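Local coordinates for protein probable starch synthase 4, chloroplastic/amyloplastic (Arabidopsis thaliana, PDB 6GNE) that is a probable starch synthase of plant plastids, a glycosyltransferase built from two domains in the GT-B fold, at residues L155-Y160 with A168-T173; G9-H14 with K137-I142. All coordinates share one frame; numbering follows the deposited sequence.

Contact 1 (L155-Y160 with A168-T173). With GLC (alpha-D-glucopyranose), chain D.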
loop_
_atom_site.group_PDB
_atom_site.type_symbol
_atom_site.label_atom_id
_atom_site.label_comp_id
_atom_site.label_asym_id
_atom_site.label_seq_id
_atom_site.Cartn_x
_atom_site.Cartn_y
_atom_site.Cartn_z
ATOM N N LEU A 155 -7.464 -20.266 10.815
ATOM C CA LEU A 155 -7.670 -20.169 12.260
ATOM C C LEU A 155 -9.135 -19.971 12.633
ATOM O O LEU A 155 -9.680 -20.720 13.477
ATOM C CB LEU A 155 -6.808 -19.066 12.878
ATOM C CG LEU A 155 -5.320 -19.433 13.056
ATOM C CD1 LEU A 155 -4.460 -18.229 13.398
ATOM C CD2 LEU A 155 -5.144 -20.490 14.126
ATOM N N TYR A 156 -9.788 -19.014 11.972
ATOM C CA TYR A 156 -11.195 -18.719 12.257
ATOM C C TYR A 156 -12.077 -19.953 12.095
ATOM O O TYR A 156 -12.845 -20.275 12.993
ATOM C CB TYR A 156 -11.720 -17.590 11.368
ATOM C CG TYR A 156 -13.153 -17.209 11.665
ATOM C CD1 TYR A 156 -13.474 -16.508 12.809
ATOM C CD2 TYR A 156 -14.188 -17.556 10.803
ATOM C CE1 TYR A 156 -14.789 -16.142 13.079
ATOM C CE2 TYR A 156 -15.503 -17.194 11.054
ATOM C CZ TYR A 156 -15.800 -16.488 12.190
ATOM O OH TYR A 156 -17.097 -16.135 12.466
ATOM N N TRP A 157 -11.940 -20.637 10.957
ATOM C CA TRP A 157 -12.800 -21.776 10.641
ATOM C C TRP A 157 -12.471 -23.022 11.469
ATOM O O TRP A 157 -13.371 -23.716 11.914
ATOM C CB TRP A 157 -12.784 -22.075 9.131
ATOM C CG TRP A 157 -13.425 -20.970 8.352
ATOM C CD1 TRP A 157 -12.836 -20.191 7.431
ATOM C CD2 TRP A 157 -14.781 -20.499 8.465
ATOM N NE1 TRP A 157 -13.727 -19.251 6.953
ATOM C CE2 TRP A 157 -14.925 -19.417 7.583
ATOM C CE3 TRP A 157 -15.895 -20.905 9.222
ATOM C CZ2 TRP A 157 -16.133 -18.723 7.422
ATOM C CZ3 TRP A 157 -17.102 -20.213 9.070
ATOM C CH2 TRP A 157 -17.205 -19.137 8.164
ATOM N N ASP A 158 -11.190 -23.277 11.700
ATOM C CA ASP A 158 -10.765 -24.471 12.422
ATOM C C ASP A 158 -10.882 -24.335 13.940
ATOM O O ASP A 158 -11.257 -25.290 14.599
ATOM C CB ASP A 158 -9.359 -24.886 11.959
ATOM C CG ASP A 158 -9.342 -25.442 10.517
ATOM O OD1 ASP A 158 -10.371 -25.406 9.779
ATOM O OD2 ASP A 158 -8.258 -25.925 10.114
ATOM N N LEU A 159 -10.659 -23.144 14.491
ATOM C CA LEU A 159 -10.628 -22.980 15.959
ATOM C C LEU A 159 -11.594 -21.975 16.618
ATOM O O LEU A 159 -11.744 -22.013 17.857
ATOM C CB LEU A 159 -9.200 -22.659 16.387
ATOM C CG LEU A 159 -8.123 -23.683 15.976
ATOM C CD1 LEU A 159 -6.715 -23.170 16.261
ATOM C CD2 LEU A 159 -8.356 -25.050 16.620
ATOM N N TYR A 160 -12.246 -21.099 15.851
ATOM C CA TYR A 160 -13.066 -20.034 16.456
ATOM C C TYR A 160 -14.561 -20.021 16.122
ATOM O O TYR A 160 -15.361 -19.638 16.983
ATOM C CB TYR A 160 -12.443 -18.667 16.185
ATOM C CG TYR A 160 -11.186 -18.450 16.991
ATOM C CD1 TYR A 160 -9.977 -19.005 16.581
ATOM C CD2 TYR A 160 -11.203 -17.711 18.176
ATOM C CE1 TYR A 160 -8.822 -18.831 17.324
ATOM C CE2 TYR A 160 -10.038 -17.512 18.916
ATOM C CZ TYR A 160 -8.855 -18.081 18.480
ATOM O OH TYR A 160 -7.710 -17.907 19.198
ATOM N N ALA A 168 -19.079 -14.244 11.633
ATOM C CA ALA A 168 -18.414 -13.488 10.587
ATOM C C ALA A 168 -18.175 -14.248 9.296
ATOM O O ALA A 168 -17.987 -15.447 9.278
ATOM C CB ALA A 168 -17.096 -12.952 11.107
ATOM N N ARG A 169 -18.204 -13.497 8.208
ATOM C CA ARG A 169 -17.581 -13.861 6.941
ATOM C C ARG A 169 -16.141 -13.333 6.915
ATOM O O ARG A 169 -15.863 -12.258 7.452
ATOM C CB ARG A 169 -18.311 -13.190 5.790
ATOM C CG ARG A 169 -19.233 -14.045 4.978
ATOM C CD ARG A 169 -20.523 -14.370 5.674
ATOM N NE ARG A 169 -20.477 -15.724 6.197
ATOM C CZ ARG A 169 -20.656 -16.831 5.468
ATOM N NH1 ARG A 169 -20.825 -16.755 4.138
ATOM N NH2 ARG A 169 -20.639 -18.031 6.071
ATOM N N ILE A 170 -15.262 -14.065 6.230
ATOM C CA ILE A 170 -13.849 -13.698 6.116
ATOM C C ILE A 170 -13.574 -13.101 4.740
ATOM O O ILE A 170 -13.936 -13.679 3.702
ATOM C CB ILE A 170 -12.911 -14.906 6.385
ATOM C CG1 ILE A 170 -13.274 -15.611 7.711
ATOM C CG2 ILE A 170 -11.447 -14.476 6.408
ATOM C CD1 ILE A 170 -13.367 -14.690 8.899
ATOM N N CYS A 171 -12.967 -11.915 4.746
ATOM C CA CYS A 171 -12.470 -11.277 3.538
ATOM C C CYS A 171 -10.955 -11.244 3.634
ATOM O O CYS A 171 -10.376 -10.939 4.689
ATOM C CB CYS A 171 -13.044 -9.870 3.395
ATOM S SG CYS A 171 -12.625 -8.978 1.863
ATOM N N PHE A 172 -10.310 -11.596 2.528
ATOM C CA PHE A 172 -8.846 -11.505 2.420
ATOM C C PHE A 172 -8.444 -10.637 1.243
ATOM O O PHE A 172 -8.891 -10.863 0.132
ATOM C CB PHE A 172 -8.246 -12.891 2.267
ATOM C CG PHE A 172 -6.776 -12.874 2.051
ATOM C CD1 PHE A 172 -5.937 -12.453 3.043
ATOM C CD2 PHE A 172 -6.225 -13.312 0.864
ATOM C CE1 PHE A 172 -4.573 -12.434 2.868
ATOM C CE2 PHE A 172 -4.858 -13.321 0.673
ATOM C CZ PHE A 172 -4.031 -12.871 1.683
ATOM N N THR A 173 -7.633 -9.626 1.491
ATOM C CA THR A 173 -7.052 -8.831 0.416
ATOM C C THR A 173 -5.548 -9.169 0.334
ATOM O O THR A 173 -4.853 -9.074 1.344
ATOM C CB THR A 173 -7.304 -7.337 0.650
ATOM O OG1 THR A 173 -8.706 -7.080 0.616
ATOM C CG2 THR A 173 -6.605 -6.468 -0.412
HETATM C C1 GLC D . -18.480 -22.000 5.816
HETATM C C2 GLC D . -17.663 -21.298 4.735
HETATM C C3 GLC D . -16.550 -22.216 4.222
HETATM C C4 GLC D . -15.755 -22.815 5.370
HETATM C C5 GLC D . -16.642 -23.471 6.420
HETATM C C6 GLC D . -15.818 -24.003 7.602
HETATM O O1 GLC D . -19.263 -23.045 5.208
HETATM O O2 GLC D . -18.554 -20.932 3.675
HETATM O O3 GLC D . -15.629 -21.522 3.382
HETATM O O4 GLC D . -14.942 -23.836 4.832
HETATM O O5 GLC D . -17.624 -22.518 6.853
HETATM O O6 GLC D . -15.850 -25.439 7.677
#

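Contact 2 (G9-H14 with K137-I142)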
loop_
_atom_site.group_PDB
_atom_site.type_symbol
_atom_site.label_atom_id
_atom_site.label_comp_id
_atom_site.label_asym_id
_atom_site.label_seq_id
_atom_site.Cartn_x
_atom_site.Cartn_y
_atom_site.Cartn_z
ATOM N N GLY A 9 -26.217 -1.190 9.356
ATOM C CA GLY A 9 -24.752 -1.147 9.226
ATOM C C GLY A 9 -24.072 -2.404 9.760
ATOM O O GLY A 9 -24.469 -2.966 10.775
ATOM N N LEU A 10 -23.052 -2.850 9.031
ATOM C CA LEU A 10 -22.221 -3.981 9.434
ATOM C C LEU A 10 -21.169 -3.609 10.464
ATOM O O LEU A 10 -20.753 -2.463 10.554
ATOM C CB LEU A 10 -21.522 -4.583 8.223
ATOM C CG LEU A 10 -22.470 -5.031 7.107
ATOM C CD1 LEU A 10 -21.664 -5.422 5.889
ATOM C CD2 LEU A 10 -23.392 -6.151 7.558
ATOM N N TYR A 11 -20.756 -4.616 11.234
ATOM C CA TYR A 11 -19.638 -4.527 12.150
ATOM C C TYR A 11 -18.458 -5.244 11.465
ATOM O O TYR A 11 -18.474 -6.469 11.264
ATOM C CB TYR A 11 -20.005 -5.144 13.501
ATOM C CG TYR A 11 -18.879 -5.248 14.539
ATOM C CD1 TYR A 11 -17.714 -4.467 14.462
ATOM C CD2 TYR A 11 -19.007 -6.116 15.624
ATOM C CE1 TYR A 11 -16.718 -4.568 15.429
ATOM C CE2 TYR A 11 -18.012 -6.239 16.576
ATOM C CZ TYR A 11 -16.881 -5.460 16.486
ATOM O OH TYR A 11 -15.902 -5.593 17.419
ATOM N N VAL A 12 -17.453 -4.447 11.105
ATOM C CA VAL A 12 -16.323 -4.878 10.287
ATOM C C VAL A 12 -15.026 -4.712 11.071
ATOM O O VAL A 12 -14.683 -3.599 11.478
ATOM C CB VAL A 12 -16.238 -3.996 9.030
ATOM C CG1 VAL A 12 -15.137 -4.482 8.105
ATOM C CG2 VAL A 12 -17.590 -3.936 8.328
ATOM N N VAL A 13 -14.307 -5.812 11.265
ATOM C CA VAL A 13 -12.978 -5.763 11.882
ATOM C C VAL A 13 -11.865 -6.017 10.850
ATOM O O VAL A 13 -11.935 -6.967 10.085
ATOM C CB VAL A 13 -12.857 -6.750 13.049
ATOM C CG1 VAL A 13 -11.490 -6.644 13.719
ATOM C CG2 VAL A 13 -13.916 -6.430 14.085
ATOM N N HIS A 14 -10.863 -5.141 10.820
ATOM C CA HIS A 14 -9.690 -5.308 9.945
ATOM C C HIS A 14 -8.524 -5.729 10.806
ATOM O O HIS A 14 -8.214 -5.081 11.794
ATOM C CB HIS A 14 -9.340 -4.015 9.208
ATOM C CG HIS A 14 -10.296 -3.664 8.130
ATOM N ND1 HIS A 14 -10.018 -3.865 6.802
ATOM C CD2 HIS A 14 -11.547 -3.149 8.181
ATOM C CE1 HIS A 14 -11.061 -3.491 6.078
ATOM N NE2 HIS A 14 -12.005 -3.053 6.893
ATOM N N LYS A 137 -17.025 -10.106 21.111
ATOM C CA LYS A 137 -17.358 -9.339 19.921
ATOM C C LYS A 137 -17.908 -10.287 18.851
ATOM O O LYS A 137 -17.421 -11.409 18.699
ATOM C CB LYS A 137 -16.130 -8.589 19.394
ATOM C CG LYS A 137 -15.604 -7.458 20.278
ATOM C CD LYS A 137 -16.697 -6.486 20.700
ATOM C CE LYS A 137 -16.104 -5.111 21.055
ATOM N NZ LYS A 137 -17.083 -4.237 21.753
ATOM N N LYS A 138 -18.924 -9.833 18.129
ATOM C CA LYS A 138 -19.563 -10.644 17.104
ATOM C C LYS A 138 -19.594 -9.882 15.788
ATOM O O LYS A 138 -20.649 -9.377 15.395
ATOM C CB LYS A 138 -20.978 -11.021 17.544
ATOM C CG LYS A 138 -20.999 -11.868 18.804
ATOM C CD LYS A 138 -22.266 -12.708 18.898
ATOM C CE LYS A 138 -22.136 -13.837 19.912
ATOM N NZ LYS A 138 -20.909 -14.670 19.716
ATOM N N PRO A 139 -18.432 -9.790 15.108
ATOM C CA PRO A 139 -18.401 -9.085 13.827
ATOM C C PRO A 139 -19.091 -9.848 12.698
ATOM O O PRO A 139 -19.069 -11.071 12.657
ATOM C CB PRO A 139 -16.893 -8.912 13.546
ATOM C CG PRO A 139 -16.244 -9.996 14.324
ATOM C CD PRO A 139 -17.078 -10.191 15.547
ATOM N N ASP A 140 -19.695 -9.084 11.803
ATOM C CA ASP A 140 -20.269 -9.601 10.587
ATOM C C ASP A 140 -19.185 -9.938 9.571
ATOM O O ASP A 140 -19.345 -10.899 8.822
ATOM C CB ASP A 140 -21.202 -8.562 9.960
ATOM C CG ASP A 140 -22.343 -8.136 10.890
ATOM O OD1 ASP A 140 -23.193 -8.978 11.273
ATOM O OD2 ASP A 140 -22.390 -6.927 11.207
ATOM N N ILE A 141 -18.119 -9.106 9.519
ATOM C CA ILE A 141 -16.985 -9.237 8.572
ATOM C C ILE A 141 -15.694 -9.133 9.331
ATOM O O ILE A 141 -15.519 -8.229 10.122
ATOM C CB ILE A 141 -16.955 -8.105 7.526
ATOM C CG1 ILE A 141 -18.192 -8.124 6.626
ATOM C CG2 ILE A 141 -15.678 -8.164 6.672
ATOM C CD1 ILE A 141 -18.288 -9.288 5.645
ATOM N N ILE A 142 -14.783 -10.056 9.081
ATOM C CA ILE A 142 -13.390 -9.924 9.487
ATOM C C ILE A 142 -12.613 -9.862 8.165
ATOM O O ILE A 142 -12.687 -10.794 7.317
ATOM C CB ILE A 142 -12.900 -11.067 10.433
ATOM C CG1 ILE A 142 -13.668 -11.014 11.757
ATOM C CG2 ILE A 142 -11.412 -10.945 10.730
ATOM C CD1 ILE A 142 -13.547 -12.267 12.598
#

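Contact 1 (L155-Y160 with A168-T173)
Tyr156 reaches from its helix to the residue just before strand 169-174, where its OH accepts a hydrogen bond from the backbone N of Ala168 (2.9 Å, N-H...O angle 152°). CG of Tyr156 stands anti to its backbone N (chi1 -178°), which starts the ring on its way toward residues 168-170.

The apolar contacts centre on Ile170. Its CD1 lies over one face of the Tyr156 ring, offset toward the rim on the CD2 side, in a CH-pi contact 3.9 Å from the ring centroid. CG1 of the same side chain also meets Trp157, 3.7 Å from NE1, the two side chains running past each other in opposite directions. Helix and strand are successive elements of a beta-alpha-beta crossover in a Rossmann-like domain: strand 141-145 leads through two short helices to strand 169-174, its parallel neighbour. The two short axes run roughly antiparallel (149°) and approach to 10.3 Å.

Trp157 stands between protein and carbohydrate. Its indole has CD2 of Tyr156 over its centre on one face and the alpha-D-glucopyranose on the opposite face, with CZ3 3.2 Å from the sugar O5. NE1 donates a weak hydrogen bond to Phe222 O. Trp157 and Asp158 belong to this glycan pocket with Ile221, Phe222 and Asn224. Arg169 brings NH2 obliquely to within 4.2 Å of Trp157 CH2.

Contact 2 (G9-H14 with K137-I142)
Val12 and Val13 pair with Ile141 and Ile142 as parallel neighbours in the Rossmann-like sheet of the N-terminal GT-B domain, joining the first strand to one more than a hundred residues further on. Val13 N donates to Ile141 O (2.9 Å), and Tyr11 O receives Ile141 N at 3.2 Å, together with a weak bond from Asp140 N. On one face of the sheet Val12 and Ile141 lie side by side and point the same way, CG1 of the valine 4.0 Å from CG2 of the isoleucine; both also touch Tyr494 of helix 484-499. On the other face CG2 of Val13 rests 3.9 Å from Pro139 CB, their side chains crossing at a slant.

The close packing extends to Tyr11, Pro139 and Asp140, where the pairing gives way to side chains. Pro139 CB sits over one face of the Tyr11 ring, 4.2 Å from its centroid and 15° off the normal. The looser margin is formed by Gly9, Lys137 and Lys138. Lys137 crosses the tyrosine at about a right angle, its CB near the ring plane at the edge and its CG 3.4 Å from OH; that hydroxyl is hydrogen-bonded to Glu47 on strand 45-51. Gly9 and Lys138 are exposed, and Lys138 meets the ring through its backbone O, 3.7 Å from Tyr11 CD2. Back in the tight part, the Asp140 carboxylate takes the place of a strand carbonyl, OD2 accepting Tyr11 N through its anti lone pair at 2.8 Å in a nearly straight bond (170°).

In the fold
Strand 141-145 connects the two contacts, since it pairs with 11-15 in contact 2 and, on its other side, with 169-174, the strand of contact 1. Arg169 N probably bonds to Asp140 O and Cys171 N to Ile142 O, so the backbone pairing continues from contact 2 to the strand of contact 1; the centres of the two contacts lie about 12 Å apart. Contact 2 lies within the sheet and relies mainly on main-chain bonds, with one carboxylate acceptor, although its leading loops reach the surface. Contact 1 sets a helix against the sheet: rings and aliphatic tips do most of the work, and its touching residues are mostly buried. Contact 1 also borders bound carbohydrate, whereas Ile141 of contact 2 remains about 12 Å from a glucopyranose.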